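Local atomic coordinates of N-terminal acetyltransferase-like protein (Chaetomium thermophilum, PDB entry 5NNP), a protein that probably serves as the helical-repeat auxiliary subunit of an N-terminal acetyltransferase complex, holding a partner chain that transfers acetyl groups to protein N termini. Residues K311-L314 and T315-D319; P323-F326 and A327-H331. One frame throughout, in Å; residues are numbered along the deposited sequence.

Contact 1 of 2, residues K311-L314 and T315-D319; sequences KAYL and TLMFD
One face of the Y313 ring carries M317 CG, which stands 4.1 Å from the ring centroid and 25° off its normal, a CH-pi contact displaced toward the rim. M317 SD follows obliquely, 4.6 Å from the same centroid, which makes this a Met-aromatic pair one helical turn apart. The Y313 ring leans along the helix to reach it because its CG is anti to the backbone N (chi1 -179°), while the bends in the M317 chain carry CE to 3.4 Å from Y313 OH. That hydroxyl has its main partner in D291. L314 and F318 run side by side, with L314 CD2 3.8 Å from F318 CZ, and Y349 meets the F318 ring edge-to-face. With an alanine in place of F318, L314 CD2 and the Y349 ring would probably each lose a neighbour, leaving a gap beside this turn. The backbone is bonded as an ordinary alpha helix: F318 N to L314 O is 2.8 Å and T315 N to K311 O 2.9 Å. K311 NZ turns away to salt bridges with E348 and E352. Helix 336-352 thus takes both the lysine charge and, at L345, L314, which is buried like Y313, M317 and F318.

Contact 2 of 2, residues P323-F326 and A327-H331; sequences PSTF and ANLKH
Apolar packing joins F326 to K330, whose side chains cross at about a right angle: F326 CE2 lies 3.7 Å from K330 CB, approached obliquely to the ring. F326 CG is anti to the backbone N (chi1 -177°), which swings the ring forward along the chain past A327 N and up to the lysine. K330 CB and, more loosely, CD (4.1 Å from F326 CE2) meet the ring, and the extended rest of the chain carries the amine away. Three more aromatic rings, Y333, Y377 and Y384, each meet F326 edge-to-face. T325 and L329 lie alongside one another, T325 CG2 being 3.9 Å from L329 CD1.

The segment forms a short, weakly bonded helix at about 325-329 that leads into a 3-10 turn at 330-331, within the alpha-helical repeat fold of NatA auxiliary subunits, and its backbone bonds record the change. N328 N reaches S324 O at 3.2 Å and weakly also T325 O. F326 O then takes two amides: L329 N at 2.9 Å, sitting well above the carbonyl plane, and K330 N, whose bond is bent to 127° and weak.

A water bridges the start of the helix, donating to P323 O at 2.8 Å and accepting from A327 N at 3.1 Å. The polar side chains of S324, T325 and N328 are buried and find partners beyond the two segments. T325 OG1 bonds to V322 O, N328 ND2 to D291, and S324 OG to the backbone of another protein's chain, with the bound carboxymethyl coenzyme A about 7 Å from the serine side chain.

Coming from the N terminus, the chain runs up helix 303-320, where contact 1 joins residues one turn apart, then after a short connection enters helix 325-329, where contact 2 makes short-range contacts across its start and end. Neither closes a loop; they stand in series, un-nested and uncrossed, with centres 12 Å apart. The two helices nevertheless meet directly. L314 CD2 packs 3.7 Å from T325 CG2, Y313 CE2 lies 3.8 Å from L329 CD2, and Y313 OH makes a weak hydrogen bond to N328 ND2, both residues also bonding to D291. Both contacts reach helix 369-381 and the partner chain; contact 1 adds helix 336-352, contact 2 the hydrogen bond from S324 to the partner backbone.

Contact 1 of 2, residues K311-L314 and T315-D319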
loop_
_atom_site.group_PDB
_atom_site.type_symbol
_atom_site.label_atom_id
_atom_site.label_comp_id
_atom_site.label_asym_id
_atom_site.label_seq_id
_atom_site.Cartn_x
_atom_site.Cartn_y
_atom_site.Cartn_z
ATOM N N LYS A 311 21.843 18.196 -24.317
ATOM C CA LYS A 311 22.156 17.601 -25.610
ATOM C C LYS A 311 22.938 16.302 -25.419
ATOM O O LYS A 311 22.595 15.271 -25.999
ATOM C CB LYS A 311 22.937 18.569 -26.496
ATOM C CG LYS A 311 23.157 18.034 -27.909
ATOM C CD LYS A 311 23.335 19.154 -28.930
ATOM C CE LYS A 311 23.359 18.579 -30.335
ATOM N NZ LYS A 311 23.608 19.603 -31.382
ATOM N N ALA A 312 23.965 16.340 -24.573
ATOM C CA ALA A 312 24.799 15.161 -24.340
ATOM C C ALA A 312 24.016 13.998 -23.725
ATOM O O ALA A 312 24.301 12.837 -24.023
ATOM C CB ALA A 312 25.963 15.515 -23.476
ATOM N N TYR A 313 23.027 14.301 -22.887
ATOM C CA TYR A 313 22.196 13.254 -22.313
ATOM C C TYR A 313 21.264 12.679 -23.378
ATOM O O TYR A 313 21.155 11.458 -23.520
ATOM C CB TYR A 313 21.393 13.781 -21.116
ATOM C CG TYR A 313 20.517 12.755 -20.449
ATOM C CD1 TYR A 313 21.035 11.897 -19.500
ATOM C CD2 TYR A 313 19.163 12.640 -20.767
ATOM C CE1 TYR A 313 20.232 10.940 -18.871
ATOM C CE2 TYR A 313 18.347 11.685 -20.148
ATOM C CZ TYR A 313 18.895 10.840 -19.196
ATOM O OH TYR A 313 18.120 9.883 -18.566
ATOM N N LEU A 314 20.603 13.554 -24.135
ATOM C CA LEU A 314 19.693 13.113 -25.195
ATOM C C LEU A 314 20.399 12.250 -26.248
ATOM O O LEU A 314 19.845 11.255 -26.711
ATOM C CB LEU A 314 19.026 14.311 -25.870
ATOM C CG LEU A 314 17.832 14.890 -25.115
ATOM C CD1 LEU A 314 17.192 16.011 -25.920
ATOM C CD2 LEU A 314 16.795 13.799 -24.793
ATOM N N THR A 315 21.623 12.615 -26.612
ATOM C CA THR A 315 22.368 11.838 -27.599
ATOM C C THR A 315 22.596 10.400 -27.137
ATOM O O THR A 315 22.425 9.459 -27.912
ATOM C CB THR A 315 23.735 12.463 -27.913
ATOM O OG1 THR A 315 23.564 13.813 -28.365
ATOM C CG2 THR A 315 24.455 11.647 -28.992
ATOM N N LEU A 316 22.999 10.246 -25.877
ATOM C CA LEU A 316 23.135 8.924 -25.265
ATOM C C LEU A 316 21.853 8.111 -25.381
ATOM O O LEU A 316 21.881 6.950 -25.794
ATOM C CB LEU A 316 23.513 9.032 -23.788
ATOM C CG LEU A 316 24.988 9.209 -23.455
ATOM C CD1 LEU A 316 25.129 9.579 -21.996
ATOM C CD2 LEU A 316 25.752 7.935 -23.748
ATOM N N MET A 317 20.728 8.712 -25.007
ATOM C CA MET A 317 19.496 7.942 -24.940
ATOM C C MET A 317 18.979 7.631 -26.347
ATOM O O MET A 317 18.587 6.499 -26.635
ATOM C CB MET A 317 18.431 8.677 -24.115
ATOM C CG MET A 317 18.866 9.000 -22.687
ATOM S SD MET A 317 19.119 7.564 -21.598
ATOM C CE MET A 317 17.505 7.440 -20.816
ATOM N N PHE A 318 18.986 8.627 -27.223
ATOM C CA PHE A 318 18.512 8.407 -28.582
ATOM C C PHE A 318 19.372 7.388 -29.309
ATOM O O PHE A 318 18.852 6.522 -29.996
ATOM C CB PHE A 318 18.463 9.717 -29.350
ATOM C CG PHE A 318 17.377 10.628 -28.882
ATOM C CD1 PHE A 318 16.324 10.121 -28.130
ATOM C CD2 PHE A 318 17.406 11.986 -29.168
ATOM C CE1 PHE A 318 15.308 10.949 -27.685
ATOM C CE2 PHE A 318 16.397 12.823 -28.726
ATOM C CZ PHE A 318 15.348 12.311 -27.986
ATOM N N ASP A 319 20.683 7.475 -29.139
ATOM C CA ASP A 319 21.578 6.532 -29.796
ATOM C C ASP A 319 21.315 5.106 -29.343
ATOM O O ASP A 319 21.447 4.155 -30.120
ATOM C CB ASP A 319 23.029 6.910 -29.537
ATOM C CG ASP A 319 23.485 8.053 -30.415
ATOM O OD1 ASP A 319 22.716 8.462 -31.315
ATOM O OD2 ASP A 319 24.617 8.530 -30.215
#

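Contact 2 of 2, residues P323-F326 and A327-H331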
loop_
_atom_site.group_PDB
_atom_site.type_symbol
_atom_site.label_atom_id
_atom_site.label_comp_id
_atom_site.label_asym_id
_atom_site.label_seq_id
_atom_site.Cartn_x
_atom_site.Cartn_y
_atom_site.Cartn_z
ATOM N N PRO A 323 13.004 4.265 -25.766
ATOM C CA PRO A 323 11.663 4.849 -25.904
ATOM C C PRO A 323 11.130 5.536 -24.628
ATOM O O PRO A 323 10.140 6.259 -24.740
ATOM C CB PRO A 323 10.801 3.636 -26.262
ATOM C CG PRO A 323 11.477 2.498 -25.545
ATOM C CD PRO A 323 12.956 2.795 -25.631
ATOM N N SER A 324 11.760 5.321 -23.465
ATOM C CA SER A 324 11.303 5.938 -22.218
ATOM C C SER A 324 12.004 7.261 -21.896
ATOM O O SER A 324 11.946 7.753 -20.766
ATOM C CB SER A 324 11.515 4.978 -21.056
ATOM O OG SER A 324 11.010 3.701 -21.366
ATOM N N THR A 325 12.690 7.827 -22.880
ATOM C CA THR A 325 13.461 9.036 -22.642
ATOM C C THR A 325 12.556 10.195 -22.198
ATOM O O THR A 325 12.821 10.866 -21.200
ATOM C CB THR A 325 14.248 9.427 -23.902
ATOM O OG1 THR A 325 15.187 8.382 -24.212
ATOM C CG2 THR A 325 14.980 10.745 -23.702
ATOM N N PHE A 326 11.477 10.434 -22.935
ATOM C CA PHE A 326 10.568 11.502 -22.547
ATOM C C PHE A 326 10.055 11.338 -21.103
ATOM O O PHE A 326 10.066 12.293 -20.326
ATOM C CB PHE A 326 9.384 11.586 -23.501
ATOM C CG PHE A 326 8.460 12.717 -23.192
ATOM C CD1 PHE A 326 8.723 13.996 -23.672
ATOM C CD2 PHE A 326 7.345 12.525 -22.394
ATOM C CE1 PHE A 326 7.882 15.054 -23.378
ATOM C CE2 PHE A 326 6.499 13.585 -22.097
ATOM C CZ PHE A 326 6.770 14.848 -22.594
ATOM N N ALA A 327 9.619 10.133 -20.747
ATOM C CA ALA A 327 9.045 9.884 -19.423
ATOM C C ALA A 327 10.042 10.180 -18.301
ATOM O O ALA A 327 9.663 10.549 -17.205
ATOM C CB ALA A 327 8.558 8.459 -19.324
ATOM N N ASN A 328 11.321 10.021 -18.611
ATOM C CA ASN A 328 12.397 10.247 -17.667
ATOM C C ASN A 328 12.733 11.736 -17.542
ATOM O O ASN A 328 13.439 12.145 -16.622
ATOM C CB ASN A 328 13.635 9.455 -18.100
ATOM C CG ASN A 328 14.584 9.165 -16.949
ATOM O OD1 ASN A 328 14.158 8.813 -15.845
ATOM N ND2 ASN A 328 15.884 9.316 -17.203
ATOM N N LEU A 329 12.209 12.555 -18.451
ATOM C CA LEU A 329 12.564 13.973 -18.455
ATOM C C LEU A 329 11.389 14.956 -18.300
ATOM O O LEU A 329 11.610 16.141 -18.029
ATOM C CB LEU A 329 13.338 14.304 -19.739
ATOM C CG LEU A 329 14.707 13.638 -19.939
ATOM C CD1 LEU A 329 15.225 13.880 -21.329
ATOM C CD2 LEU A 329 15.734 14.113 -18.913
ATOM N N LYS A 330 10.154 14.476 -18.438
ATOM C CA LYS A 330 8.987 15.371 -18.475
ATOM C C LYS A 330 8.776 16.190 -17.205
ATOM O O LYS A 330 8.083 17.209 -17.232
ATOM C CB LYS A 330 7.714 14.578 -18.764
ATOM C CG LYS A 330 7.353 13.546 -17.714
ATOM C CD LYS A 330 6.087 12.831 -18.114
ATOM C CE LYS A 330 5.348 12.296 -16.915
ATOM N NZ LYS A 330 4.073 11.653 -17.326
ATOM N N HIS A 331 9.363 15.743 -16.100
ATOM C CA HIS A 331 9.322 16.487 -14.843
ATOM C C HIS A 331 9.959 17.875 -14.964
ATOM O O HIS A 331 9.683 18.757 -14.150
ATOM C CB HIS A 331 10.033 15.705 -13.736
ATOM C CG HIS A 331 11.510 15.546 -13.961
ATOM N ND1 HIS A 331 12.040 14.604 -14.821
ATOM C CD2 HIS A 331 12.566 16.211 -13.437
ATOM C CE1 HIS A 331 13.359 14.695 -14.814
ATOM N NE2 HIS A 331 13.704 15.665 -13.986
HETATM O O HOH W 1 8.997 8.196 -23.020
#